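Local coordinates for protein beta-L-arabinobiosidase (Bacteroides thetaiotaomicron, PDB 5MQR) that probably acts as a beta-L-arabinobiosidase, hydrolysing arabinose-containing linkages of plant pectin in a gut bacterium, at residues A[54-59]-A[106-111]; A[787-792]-A[796-801]; A[804-807]-A[812-815]. All coordinates share one frame; numbering follows the deposited sequence.

Interaction 1 (A[54-59]-A[106-111]); sequences IQLVRA and FLMTSK
With CG anti to the carbonyl carbon and beside the backbone N (chi1 -65°) and the chain bent at chi3 (88°), Met108, a selenomethionine, lays its selenium against Val57 and turns its methyl group to Leu56. The contact lies in the N-terminal beta propeller and packs two sheets together. Met108 sits on strand 104-110, third of the four antiparallel strands of one blade-like sheet; its partners lie on strand 52-57, which pairs with strand 397-403 in the adjoining sheet. Leu56 and Val57 both oppose Met398 there in a classic beta bulge, and the CB of each is directed toward the strand of Met108. Val57 places CG1 anti to its backbone N (chi1 -176°), which leaves CG2 as the branch that meets the selenium: CG2 of Val57 is 3.7 Å from SE of Met108 and 4.0 Å from its CE. All three residues are buried, and Tyr89 and Tyr91 of strand 86-94 add to the packing around Leu56 and Val57. The contact is small and made by van der Waals touch. Its far end is the Met108 methyl, whose CE lies 3.9 Å from CB of Leu56 and 3.7 Å from the carbonyl O of Leu56.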
ATOM      1  N   ILE A  54       2.584  -1.852  24.453  1.00 21.35           N
ATOM      2  CA  ILE A  54       1.929  -1.511  25.706  1.00 21.26           C
ATOM      3  C   ILE A  54       2.417  -2.437  26.826  1.00 21.33           C
ATOM      4  O   ILE A  54       2.221  -3.655  26.754  1.00 20.64           O
ATOM      5  CB  ILE A  54       0.398  -1.647  25.604  1.00 21.58           C
ATOM      6  CG1 ILE A  54      -0.148  -0.820  24.435  1.00 22.14           C
ATOM      7  CG2 ILE A  54      -0.276  -1.205  26.905  1.00 22.06           C
ATOM      8  CD1 ILE A  54       0.122   0.683  24.511  1.00 22.29           C
ATOM      9  N   GLN A  55       3.034  -1.857  27.857  1.00 21.04           N
ATOM     10  CA  GLN A  55       3.445  -2.635  29.011  1.00 21.82           C
ATOM     11  C   GLN A  55       2.245  -2.873  29.937  1.00 22.58           C
ATOM     12  O   GLN A  55       1.524  -1.954  30.307  1.00 22.68           O
ATOM     13  CB  GLN A  55       4.574  -1.939  29.759  1.00 21.90           C
ATOM     14  CG  GLN A  55       5.346  -2.799  30.735  1.00 22.10           C
ATOM     15  CD  GLN A  55       6.445  -2.013  31.428  1.00 22.24           C
ATOM     16  OE1 GLN A  55       6.188  -0.960  32.014  1.00 22.48           O
ATOM     17  NE2 GLN A  55       7.672  -2.489  31.330  1.00 22.42           N
ATOM     18  N   LEU A  56       2.072  -4.130  30.309  1.00 23.12           N
ATOM     19  CA  LEU A  56       0.986  -4.566  31.143  1.00 24.19           C
ATOM     20  C   LEU A  56       1.422  -4.709  32.600  1.00 24.29           C
ATOM     21  O   LEU A  56       0.685  -4.305  33.480  1.00 23.76           O
ATOM     22  CB  LEU A  56       0.455  -5.910  30.635  1.00 24.98           C
ATOM     23  CG  LEU A  56      -0.678  -5.838  29.634  1.00 25.79           C
ATOM     24  CD1 LEU A  56      -0.273  -5.017  28.430  1.00 25.92           C
ATOM     25  CD2 LEU A  56      -1.110  -7.232  29.217  1.00 25.91           C
ATOM     26  N   VAL A  57       2.585  -5.332  32.831  1.00 23.85           N
ATOM     27  CA  VAL A  57       3.106  -5.576  34.183  1.00 24.13           C
ATOM     28  C   VAL A  57       4.564  -5.121  34.296  1.00 23.99           C
ATOM     29  O   VAL A  57       5.410  -5.540  33.507  1.00 23.28           O
ATOM     30  CB  VAL A  57       3.019  -7.072  34.572  1.00 24.20           C
ATOM     31  CG1 VAL A  57       3.478  -7.253  36.005  1.00 24.71           C
ATOM     32  CG2 VAL A  57       1.600  -7.620  34.376  1.00 24.16           C
ATOM     33  N   ARG A  58       4.834  -4.248  35.267  1.00 24.16           N
ATOM     34  CA  ARG A  58       6.172  -3.744  35.544  1.00 24.49           C
ATOM     35  C   ARG A  58       6.601  -4.283  36.885  1.00 24.76           C
ATOM     36  O   ARG A  58       6.108  -3.836  37.922  1.00 25.73           O
ATOM     37  CB  ARG A  58       6.200  -2.204  35.567  1.00 24.78           C
ATOM     38  CG  ARG A  58       7.585  -1.585  35.737  1.00 24.57           C
ATOM     39  CD  ARG A  58       7.526  -0.084  35.966  1.00 25.07           C
ATOM     40  NE  ARG A  58       8.903   0.445  35.948  1.00 25.23           N
ATOM     41  CZ  ARG A  58       9.782   0.322  36.943  1.00 25.39           C
ATOM     42  NH1 ARG A  58       9.425  -0.265  38.084  1.00 25.96           N
ATOM     43  NH2 ARG A  58      11.026   0.797  36.803  1.00 25.07           N
ATOM     44  N   ALA A  59       7.521  -5.239  36.866  1.00 24.77           N
ATOM     45  CA  ALA A  59       7.984  -5.905  38.102  1.00 24.96           C
ATOM     46  C   ALA A  59       8.557  -4.904  39.093  1.00 25.03           C
ATOM     47  O   ALA A  59       9.289  -3.995  38.699  1.00 25.03           O
ATOM     48  CB  ALA A  59       9.027  -6.967  37.787  1.00 24.61           C
ATOM     49  N   PHE A 106      -0.898 -16.215  36.602  1.00 24.90           N
ATOM     50  CA  PHE A 106      -1.707 -14.998  36.734  1.00 25.08           C
ATOM     51  C   PHE A 106      -2.639 -14.833  35.535  1.00 25.31           C
ATOM     52  O   PHE A 106      -2.328 -15.310  34.435  1.00 24.55           O
ATOM     53  CB  PHE A 106      -0.825 -13.763  36.777  1.00 24.35           C
ATOM     54  CG  PHE A 106      -0.153 -13.507  38.098  1.00 24.31           C
ATOM     55  CD1 PHE A 106      -0.899 -13.114  39.205  1.00 24.93           C
ATOM     56  CD2 PHE A 106       1.229 -13.554  38.208  1.00 23.90           C
ATOM     57  CE1 PHE A 106      -0.270 -12.813  40.421  1.00 25.23           C
ATOM     58  CE2 PHE A 106       1.860 -13.247  39.398  1.00 24.36           C
ATOM     59  CZ  PHE A 106       1.114 -12.874  40.513  1.00 24.76           C
ATOM     60  N   LEU A 107      -3.763 -14.156  35.757  1.00 26.08           N
ATOM     61  CA  LEU A 107      -4.693 -13.760  34.691  1.00 26.87           C
ATOM     62  C   LEU A 107      -5.072 -12.280  34.791  1.00 27.91           C
ATOM     63  O   LEU A 107      -5.336 -11.769  35.899  1.00 28.95           O
ATOM     64  CB  LEU A 107      -5.982 -14.567  34.757  1.00 27.33           C
ATOM     65  CG  LEU A 107      -7.011 -14.374  33.643  1.00 27.15           C
ATOM     66  CD1 LEU A 107      -6.527 -15.045  32.357  1.00 26.74           C
ATOM     67  CD2 LEU A 107      -8.355 -14.924  34.067  1.00 27.76           C
HETATM   68  N   MSE A 108      -5.159 -11.634  33.631  1.00 28.36           N
HETATM   69  CA  MSE A 108      -5.577 -10.245  33.493  1.00 29.66           C
HETATM   70  C   MSE A 108      -6.485 -10.123  32.302  1.00 29.84           C
HETATM   71  O   MSE A 108      -6.340 -10.848  31.317  1.00 28.17           O
HETATM   72  CB  MSE A 108      -4.400  -9.380  33.060  1.00 30.66           C
HETATM   73  CG  MSE A 108      -3.300  -9.283  34.074  1.00 32.35           C
HETATM   74 SE   MSE A 108      -1.722  -8.553  33.177  1.00 32.76          SE
HETATM   75  CE  MSE A 108      -2.135  -6.656  33.476  1.00 31.82           C
ATOM     76  N   THR A 109      -7.366  -9.133  32.349  1.00 30.90           N
ATOM     77  CA  THR A 109      -8.335  -8.920  31.289  1.00 31.25           C
ATOM     78  C   THR A 109      -8.461  -7.436  30.892  1.00 30.61           C
ATOM     79  O   THR A 109      -8.085  -6.564  31.660  1.00 30.21           O
ATOM     80  CB  THR A 109      -9.679  -9.587  31.649  1.00 32.58           C
ATOM     81  OG1 THR A 109     -10.506  -9.600  30.479  1.00 34.72           O
ATOM     82  CG2 THR A 109     -10.400  -8.878  32.772  1.00 33.21           C
ATOM     83  N   SER A 110      -8.936  -7.183  29.665  1.00 30.20           N
ATOM     84  CA  SER A 110      -9.099  -5.825  29.110  1.00 30.60           C
ATOM     85  C   SER A 110     -10.213  -5.781  28.059  1.00 31.81           C
ATOM     86  O   SER A 110     -10.303  -6.671  27.223  1.00 31.30           O
ATOM     87  CB  SER A 110      -7.769  -5.369  28.497  1.00 29.49           C
ATOM     88  OG  SER A 110      -7.818  -4.055  27.963  1.00 28.63           O
ATOM     89  N   LYS A 111     -11.051  -4.748  28.094  1.00 34.65           N
ATOM     90  CA  LYS A 111     -12.019  -4.497  27.002  1.00 37.37           C
ATOM     91  C   LYS A 111     -11.333  -4.037  25.704  1.00 35.77           C
ATOM     92  O   LYS A 111     -11.730  -4.456  24.626  1.00 36.64           O
ATOM     93  CB  LYS A 111     -13.069  -3.469  27.410  1.00 41.08           C
ATOM     94  CG  LYS A 111     -13.979  -3.943  28.547  1.00 45.54           C
ATOM     95  CD  LYS A 111     -14.540  -2.795  29.410  1.00 49.12           C
ATOM     96  CE  LYS A 111     -14.292  -3.016  30.913  1.00 51.18           C
ATOM     97  NZ  LYS A 111     -15.179  -2.178  31.779  1.00 53.34           N
TER

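Interaction 2 (A[787-792]-A[796-801]); sequences RTNRLK and YWQGDV
Trp797 lays its indole across Asn789 and Leu791 where the chain leaves helix 768-788 and doubles back toward helix 820-839. The link belongs to the glycoside hydrolase domain, probably an (alpha/alpha)6 barrel, as in six-hairpin glycosidases. A single beta bridge between Arg790 and Tyr796 holds the two arms together, and N of Trp797 donates to O of Asn789 over 2.8 Å in a nearly straight bond (162° at the hydrogen). The same carbonyl takes a CA-H...O contact, with CA of Tyr796 3.2 Å from O of Asn789.

Along Trp797, CB starts near the CD2 branch of Leu791. Its chi1 of 61° sets CG between the backbone N and the carbonyl carbon, folding the indole back over the preceding arm. CD1 of Trp797 then lies 3.3 Å from O of Asn789, which stands over the ring face, and has CD2 of Leu791 at 3.7 Å, while CA of Asn789 sits over the face of the five-membered ring, 4.0 Å from its centroid. NE1 donates to a water at 3.0 Å, a water also within reach of the carbonyls of Thr788 and Arg790. At the far ring, CZ2 comes 3.6 Å from O of Thr788, and the Asn789 amide is stacked on the six-membered part, the planes 28° apart.

Tyr796 receives a second CH-pi contact: CG of Arg790 stands over the middle of its ring, 3.7 Å from the centroid. Ile822 and Met826 of helix 820-839 also pack on this tyrosine. Polar and aromatic contacts thus share the same groups: O of Asn789 fixes the pairing through its backbone bond and also lies over the indole, while water serves the indole N-H.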
ATOM      1  N   ARG A 787     -19.058  27.702 -41.618  1.00 35.76           N
ATOM      2  CA  ARG A 787     -19.175  28.563 -42.801  1.00 37.55           C
ATOM      3  C   ARG A 787     -18.611  27.898 -44.073  1.00 36.30           C
ATOM      4  O   ARG A 787     -19.235  27.980 -45.130  1.00 36.10           O
ATOM      5  CB  ARG A 787     -18.527  29.923 -42.498  1.00 39.95           C
ATOM      6  CG  ARG A 787     -18.152  30.819 -43.680  1.00 42.80           C
ATOM      7  CD  ARG A 787     -17.968  32.284 -43.261  1.00 45.11           C
ATOM      8  NE  ARG A 787     -17.622  32.444 -41.837  1.00 47.39           N
ATOM      9  CZ  ARG A 787     -16.399  32.296 -41.291  1.00 48.24           C
ATOM     10  NH1 ARG A 787     -15.320  31.981 -42.029  1.00 49.55           N
ATOM     11  NH2 ARG A 787     -16.251  32.462 -39.979  1.00 46.89           N
ATOM     12  N   THR A 788     -17.489  27.181 -43.955  1.00 34.69           N
ATOM     13  CA  THR A 788     -16.779  26.675 -45.130  1.00 33.93           C
ATOM     14  C   THR A 788     -17.087  25.249 -45.547  1.00 33.64           C
ATOM     15  O   THR A 788     -16.842  24.915 -46.710  1.00 33.38           O
ATOM     16  CB  THR A 788     -15.245  26.799 -44.974  1.00 33.34           C
ATOM     17  OG1 THR A 788     -14.760  25.946 -43.929  1.00 32.44           O
ATOM     18  CG2 THR A 788     -14.834  28.258 -44.707  1.00 33.57           C
ATOM     19  N   ASN A 789     -17.601  24.407 -44.638  1.00 33.27           N
ATOM     20  CA  ASN A 789     -17.586  22.953 -44.845  1.00 32.94           C
ATOM     21  C   ASN A 789     -18.905  22.173 -44.680  1.00 33.62           C
ATOM     22  O   ASN A 789     -18.889  20.972 -44.391  1.00 32.70           O
ATOM     23  CB  ASN A 789     -16.470  22.341 -43.992  1.00 32.09           C
ATOM     24  CG  ASN A 789     -15.159  22.278 -44.727  1.00 31.97           C
ATOM     25  OD1 ASN A 789     -14.756  21.215 -45.193  1.00 32.67           O
ATOM     26  ND2 ASN A 789     -14.492  23.409 -44.857  1.00 31.82           N
ATOM     27  N   ARG A 790     -20.033  22.821 -44.931  1.00 35.11           N
ATOM     28  CA  ARG A 790     -21.326  22.133 -44.919  1.00 36.46           C
ATOM     29  C   ARG A 790     -21.967  22.041 -46.293  1.00 37.81           C
ATOM     30  O   ARG A 790     -21.937  22.988 -47.074  1.00 38.13           O
ATOM     31  CB  ARG A 790     -22.314  22.848 -44.037  1.00 37.10           C
ATOM     32  CG  ARG A 790     -22.097  22.613 -42.577  1.00 36.98           C
ATOM     33  CD  ARG A 790     -22.454  23.869 -41.838  1.00 37.87           C
ATOM     34  NE  ARG A 790     -23.797  23.843 -41.329  1.00 38.94           N
ATOM     35  CZ  ARG A 790     -24.584  24.896 -41.168  1.00 39.41           C
ATOM     36  NH1 ARG A 790     -24.216  26.117 -41.537  1.00 39.90           N
ATOM     37  NH2 ARG A 790     -25.773  24.707 -40.634  1.00 40.06           N
ATOM     38  N   LEU A 791     -22.586  20.893 -46.536  1.00 38.71           N
ATOM     39  CA  LEU A 791     -23.462  20.679 -47.667  1.00 40.10           C
ATOM     40  C   LEU A 791     -24.805  21.372 -47.383  1.00 41.70           C
ATOM     41  O   LEU A 791     -25.104  21.709 -46.231  1.00 40.81           O
ATOM     42  CB  LEU A 791     -23.662  19.174 -47.886  1.00 39.72           C
ATOM     43  CG  LEU A 791     -22.391  18.358 -48.142  1.00 39.25           C
ATOM     44  CD1 LEU A 791     -22.731  16.863 -48.159  1.00 39.29           C
ATOM     45  CD2 LEU A 791     -21.677  18.793 -49.433  1.00 39.02           C
ATOM     46  N   LYS A 792     -25.608  21.568 -48.437  1.00 44.00           N
ATOM     47  CA  LYS A 792     -26.943  22.176 -48.319  1.00 46.00           C
ATOM     48  C   LYS A 792     -27.861  21.432 -47.347  1.00 45.52           C
ATOM     49  O   LYS A 792     -28.660  22.069 -46.674  1.00 45.96           O
ATOM     50  CB  LYS A 792     -27.627  22.277 -49.691  1.00 49.10           C
ATOM     51  CG  LYS A 792     -26.972  23.276 -50.656  1.00 51.48           C
ATOM     52  CD  LYS A 792     -27.657  23.314 -52.034  1.00 53.97           C
ATOM     53  CE  LYS A 792     -26.692  23.770 -53.134  1.00 55.11           C
ATOM     54  NZ  LYS A 792     -27.373  24.035 -54.445  1.00 56.45           N
ATOM     55  N   TYR A 796     -21.624  18.015 -42.664  1.00 32.98           N
ATOM     56  CA  TYR A 796     -20.286  18.496 -42.998  1.00 32.21           C
ATOM     57  C   TYR A 796     -19.683  17.599 -44.088  1.00 31.88           C
ATOM     58  O   TYR A 796     -20.001  16.410 -44.184  1.00 31.18           O
ATOM     59  CB  TYR A 796     -19.376  18.601 -41.745  1.00 31.21           C
ATOM     60  CG  TYR A 796     -19.689  19.816 -40.848  1.00 30.92           C
ATOM     61  CD1 TYR A 796     -20.754  19.795 -39.960  1.00 31.15           C
ATOM     62  CD2 TYR A 796     -18.934  20.984 -40.926  1.00 30.46           C
ATOM     63  CE1 TYR A 796     -21.058  20.896 -39.161  1.00 31.46           C
ATOM     64  CE2 TYR A 796     -19.226  22.082 -40.145  1.00 30.71           C
ATOM     65  CZ  TYR A 796     -20.293  22.042 -39.254  1.00 31.29           C
ATOM     66  OH  TYR A 796     -20.616  23.130 -38.460  1.00 31.04           O
ATOM     67  N   TRP A 797     -18.866  18.203 -44.945  1.00 32.04           N
ATOM     68  CA  TRP A 797     -18.034  17.467 -45.874  1.00 31.90           C
ATOM     69  C   TRP A 797     -16.600  17.721 -45.529  1.00 31.34           C
ATOM     70  O   TRP A 797     -16.265  18.749 -44.949  1.00 31.70           O
ATOM     71  CB  TRP A 797     -18.261  17.865 -47.329  1.00 32.71           C
ATOM     72  CG  TRP A 797     -17.960  19.292 -47.657  1.00 33.28           C
ATOM     73  CD1 TRP A 797     -18.853  20.326 -47.669  1.00 34.01           C
ATOM     74  CD2 TRP A 797     -16.693  19.853 -48.030  1.00 33.23           C
ATOM     75  NE1 TRP A 797     -18.224  21.493 -48.027  1.00 34.36           N
ATOM     76  CE2 TRP A 797     -16.898  21.235 -48.254  1.00 33.93           C
ATOM     77  CE3 TRP A 797     -15.406  19.328 -48.198  1.00 32.97           C
ATOM     78  CZ2 TRP A 797     -15.859  22.100 -48.640  1.00 34.15           C
ATOM     79  CZ3 TRP A 797     -14.361  20.191 -48.572  1.00 32.97           C
ATOM     80  CH2 TRP A 797     -14.593  21.558 -48.781  1.00 33.37           C
ATOM     81  N   GLN A 798     -15.747  16.776 -45.894  1.00 30.98           N
ATOM     82  CA  GLN A 798     -14.320  17.014 -45.908  1.00 30.44           C
ATOM     83  C   GLN A 798     -13.669  16.113 -46.912  1.00 30.40           C
ATOM     84  O   GLN A 798     -14.046  14.948 -47.032  1.00 30.88           O
ATOM     85  CB  GLN A 798     -13.727  16.746 -44.539  1.00 30.19           C
ATOM     86  CG  GLN A 798     -12.260  17.135 -44.415  1.00 30.02           C
ATOM     87  CD  GLN A 798     -12.012  18.623 -44.502  1.00 30.50           C
ATOM     88  OE1 GLN A 798     -12.198  19.241 -45.543  1.00 31.74           O
ATOM     89  NE2 GLN A 798     -11.538  19.201 -43.408  1.00 30.67           N
ATOM     90  N   GLY A 799     -12.686  16.642 -47.630  1.00 30.21           N
ATOM     91  CA  GLY A 799     -11.797  15.791 -48.431  1.00 30.38           C
ATOM     92  C   GLY A 799     -10.992  14.871 -47.534  1.00 29.73           C
ATOM     93  O   GLY A 799     -10.569  15.282 -46.446  1.00 29.09           O
ATOM     94  N   ASP A 800     -10.789  13.623 -47.941  1.00 29.68           N
ATOM     95  CA  ASP A 800     -10.138  12.666 -47.022  1.00 29.48           C
ATOM     96  C   ASP A 800      -8.694  13.083 -46.670  1.00 29.20           C
ATOM     97  O   ASP A 800      -8.267  12.898 -45.544  1.00 29.46           O
ATOM     98  CB  ASP A 800     -10.284  11.187 -47.459  1.00 29.43           C
ATOM     99  CG  ASP A 800      -9.554  10.840 -48.772  1.00 29.80           C
ATOM    100  OD1 ASP A 800      -9.044  11.736 -49.485  1.00 29.56           O
ATOM    101  OD2 ASP A 800      -9.507   9.628 -49.078  1.00 29.28           O
ATOM    102  N   VAL A 801      -8.006  13.746 -47.594  1.00 29.72           N
ATOM    103  CA  VAL A 801      -6.663  14.318 -47.349  1.00 29.76           C
ATOM    104  C   VAL A 801      -6.673  15.324 -46.168  1.00 29.18           C
ATOM    105  O   VAL A 801      -5.739  15.368 -45.364  1.00 28.63           O
ATOM    106  CB  VAL A 801      -6.078  14.993 -48.637  1.00 30.48           C
ATOM    107  CG1 VAL A 801      -4.704  15.604 -48.373  1.00 30.42           C
ATOM    108  CG2 VAL A 801      -5.985  13.999 -49.798  1.00 30.71           C
TER
HETATM  109  O   HOH W   1     -19.650  24.137 -47.912  1.00 45.27           O

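Interaction 3 (A[804-807]-A[812-815]); sequences GMEE and GRNK
Arg813 occupies the second position of a type II beta turn from Gly812 to Lys815, closed by the bond from Lys815 N to Gly812 O (3.2 Å), and faces an irregular arm in which Glu807 has positive phi. A salt-bridge network of Glu806, Glu807 and Arg813 spans the two arms, both part of the long connection between helices 768-788 and 820-839 in the glycoside hydrolase domain.

The arginine reaches over with CG anti to its backbone N and then bends at chi3 (-78°), presenting the end of the guanidinium to Glu807. NH1 and NH2 both donate to one oxygen: OE2 of Glu807 is 2.9 Å from NH1 and 3.1 Å from NH2 of Arg813. The carboxylate and guanidinium planes are only 15° apart, and OE2 lies close to the guanidinium plane. NH1 meets this shared oxygen nearly along its C-O axis, NH2 on its syn side.

Glu806 is placed differently. Its side chain runs alongside that of Arg813, pointing the same way, with its carboxylate turned 57° from the guanidinium. A bound HEPES buffer molecule lies about 4 Å from the Glu806 side chain, at the nearest atoms, so the network borders a spot that takes up a small molecule, consistent with a pocket of the hydrolase domain. NH1 is the nitrogen shared by both acids: besides its bond to Glu807, NH1 of Arg813 stands 3.3 Å from OE1 of Glu806 in the longer salt bridge.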
ATOM      1  N   GLY A 804      -6.509  14.181 -42.835  1.00 28.02           N
ATOM      2  CA  GLY A 804      -5.242  13.467 -42.708  1.00 27.57           C
ATOM      3  C   GLY A 804      -5.267  12.032 -43.201  1.00 27.54           C
ATOM      4  O   GLY A 804      -4.393  11.244 -42.842  1.00 26.89           O
HETATM    5  N   MSE A 805      -6.256  11.679 -44.023  1.00 28.29           N
HETATM    6  CA  MSE A 805      -6.475  10.290 -44.385  1.00 29.13           C
HETATM    7  C   MSE A 805      -6.544  10.105 -45.882  1.00 30.65           C
HETATM    8  O   MSE A 805      -7.499   9.534 -46.421  1.00 30.46           O
HETATM    9  CB  MSE A 805      -7.708   9.733 -43.663  1.00 29.61           C
HETATM   10  CG  MSE A 805      -7.740  10.086 -42.182  1.00 29.75           C
HETATM   11 SE   MSE A 805      -9.355   9.333 -41.367  1.00 30.81          SE
HETATM   12  CE  MSE A 805      -8.998   9.874 -39.507  1.00 29.06           C
ATOM     13  N   GLU A 806      -5.495  10.540 -46.568  1.00 32.29           N
ATOM     14  CA  GLU A 806      -5.398  10.319 -48.012  1.00 34.15           C
ATOM     15  C   GLU A 806      -5.473   8.827 -48.411  1.00 33.58           C
ATOM     16  O   GLU A 806      -5.052   7.939 -47.658  1.00 31.83           O
ATOM     17  CB  GLU A 806      -4.119  10.958 -48.555  1.00 36.44           C
ATOM     18  CG  GLU A 806      -2.844  10.243 -48.144  1.00 38.35           C
ATOM     19  CD  GLU A 806      -1.555  10.830 -48.737  1.00 41.48           C
ATOM     20  OE1 GLU A 806      -1.596  11.846 -49.503  1.00 44.24           O
ATOM     21  OE2 GLU A 806      -0.482  10.221 -48.437  1.00 43.36           O
ATOM     22  N   GLU A 807      -6.009   8.585 -49.609  1.00 34.55           N
ATOM     23  CA  GLU A 807      -6.175   7.246 -50.186  1.00 35.55           C
ATOM     24  C   GLU A 807      -7.062   6.305 -49.349  1.00 34.19           C
ATOM     25  O   GLU A 807      -6.827   5.093 -49.319  1.00 33.58           O
ATOM     26  CB  GLU A 807      -4.826   6.544 -50.454  1.00 37.83           C
ATOM     27  CG  GLU A 807      -3.645   7.389 -50.900  1.00 39.96           C
ATOM     28  CD  GLU A 807      -3.951   8.353 -52.015  1.00 42.01           C
ATOM     29  OE1 GLU A 807      -4.635   7.978 -52.986  1.00 42.51           O
ATOM     30  OE2 GLU A 807      -3.486   9.513 -51.888  1.00 45.05           O
ATOM     31  N   GLY A 812     -11.981  10.742 -50.877  1.00 36.68           N
ATOM     32  CA  GLY A 812     -12.308  12.029 -51.297  1.00 37.75           C
ATOM     33  C   GLY A 812     -11.193  13.001 -51.536  1.00 38.08           C
ATOM     34  O   GLY A 812     -11.268  14.050 -50.944  1.00 39.46           O
ATOM     35  N   ARG A 813     -10.191  12.728 -52.385  1.00 38.95           N
ATOM     36  CA  ARG A 813      -9.255  13.818 -52.777  1.00 40.09           C
ATOM     37  C   ARG A 813     -10.061  14.809 -53.602  1.00 40.67           C
ATOM     38  O   ARG A 813     -10.622  14.429 -54.627  1.00 40.14           O
ATOM     39  CB  ARG A 813      -8.016  13.355 -53.562  1.00 41.52           C
ATOM     40  CG  ARG A 813      -7.119  14.520 -54.051  1.00 43.15           C
ATOM     41  CD  ARG A 813      -5.748  14.139 -54.642  1.00 44.42           C
ATOM     42  NE  ARG A 813      -4.777  13.825 -53.578  1.00 46.83           N
ATOM     43  CZ  ARG A 813      -4.544  12.603 -53.063  1.00 48.09           C
ATOM     44  NH1 ARG A 813      -3.664  12.446 -52.069  1.00 46.97           N
ATOM     45  NH2 ARG A 813      -5.172  11.519 -53.533  1.00 49.55           N
ATOM     46  N   ASN A 814     -10.135  16.061 -53.137  1.00 41.09           N
ATOM     47  CA  ASN A 814     -10.973  17.110 -53.750  1.00 41.95           C
ATOM     48  C   ASN A 814     -12.453  16.708 -53.870  1.00 41.76           C
ATOM     49  O   ASN A 814     -13.134  17.132 -54.801  1.00 40.95           O
ATOM     50  CB  ASN A 814     -10.424  17.522 -55.140  1.00 44.04           C
ATOM     51  CG  ASN A 814      -9.002  18.068 -55.077  1.00 45.60           C
ATOM     52  OD1 ASN A 814      -8.043  17.463 -55.598  1.00 47.04           O
ATOM     53  ND2 ASN A 814      -8.853  19.217 -54.427  1.00 45.90           N
ATOM     54  N   LYS A 815     -12.945  15.867 -52.957  1.00 40.76           N
ATOM     55  CA  LYS A 815     -14.367  15.519 -52.935  1.00 41.44           C
ATOM     56  C   LYS A 815     -15.008  16.149 -51.708  1.00 40.52           C
ATOM     57  O   LYS A 815     -14.326  16.488 -50.737  1.00 39.82           O
ATOM     58  CB  LYS A 815     -14.613  14.002 -52.899  1.00 42.48           C
ATOM     59  CG  LYS A 815     -13.999  13.179 -54.027  1.00 42.90           C
ATOM     60  CD  LYS A 815     -14.646  13.461 -55.373  1.00 44.70           C
ATOM     61  CE  LYS A 815     -14.169  12.458 -56.418  1.00 45.67           C
ATOM     62  NZ  LYS A 815     -14.323  13.008 -57.796  1.00 47.29           N
TER

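Overall arrangement
Interaction 1 is the core contact, entirely buried and mostly apolar, joining a four-stranded propeller sheet to the larger mixed sheet that contains strand 52-57. Interactions 2 and 3 lie on the opposite side of the chain's centre, with centres about 84 Å from that of interaction 1, and both belong to the connection between helices 768-788 and 820-839. Their own centres are about 12 Å apart, and they touch: Asp800 probably hydrogen-bonds through its backbone to Met805 and Gly812, and Val801 packs on Arg813. Chemistry follows place: selenium and methyl packing inside the propeller, aromatic faces with a backbone bond and water in the partly buried 787-792/796-801 pair, and charge pairing at the surface in 804-807/812-815.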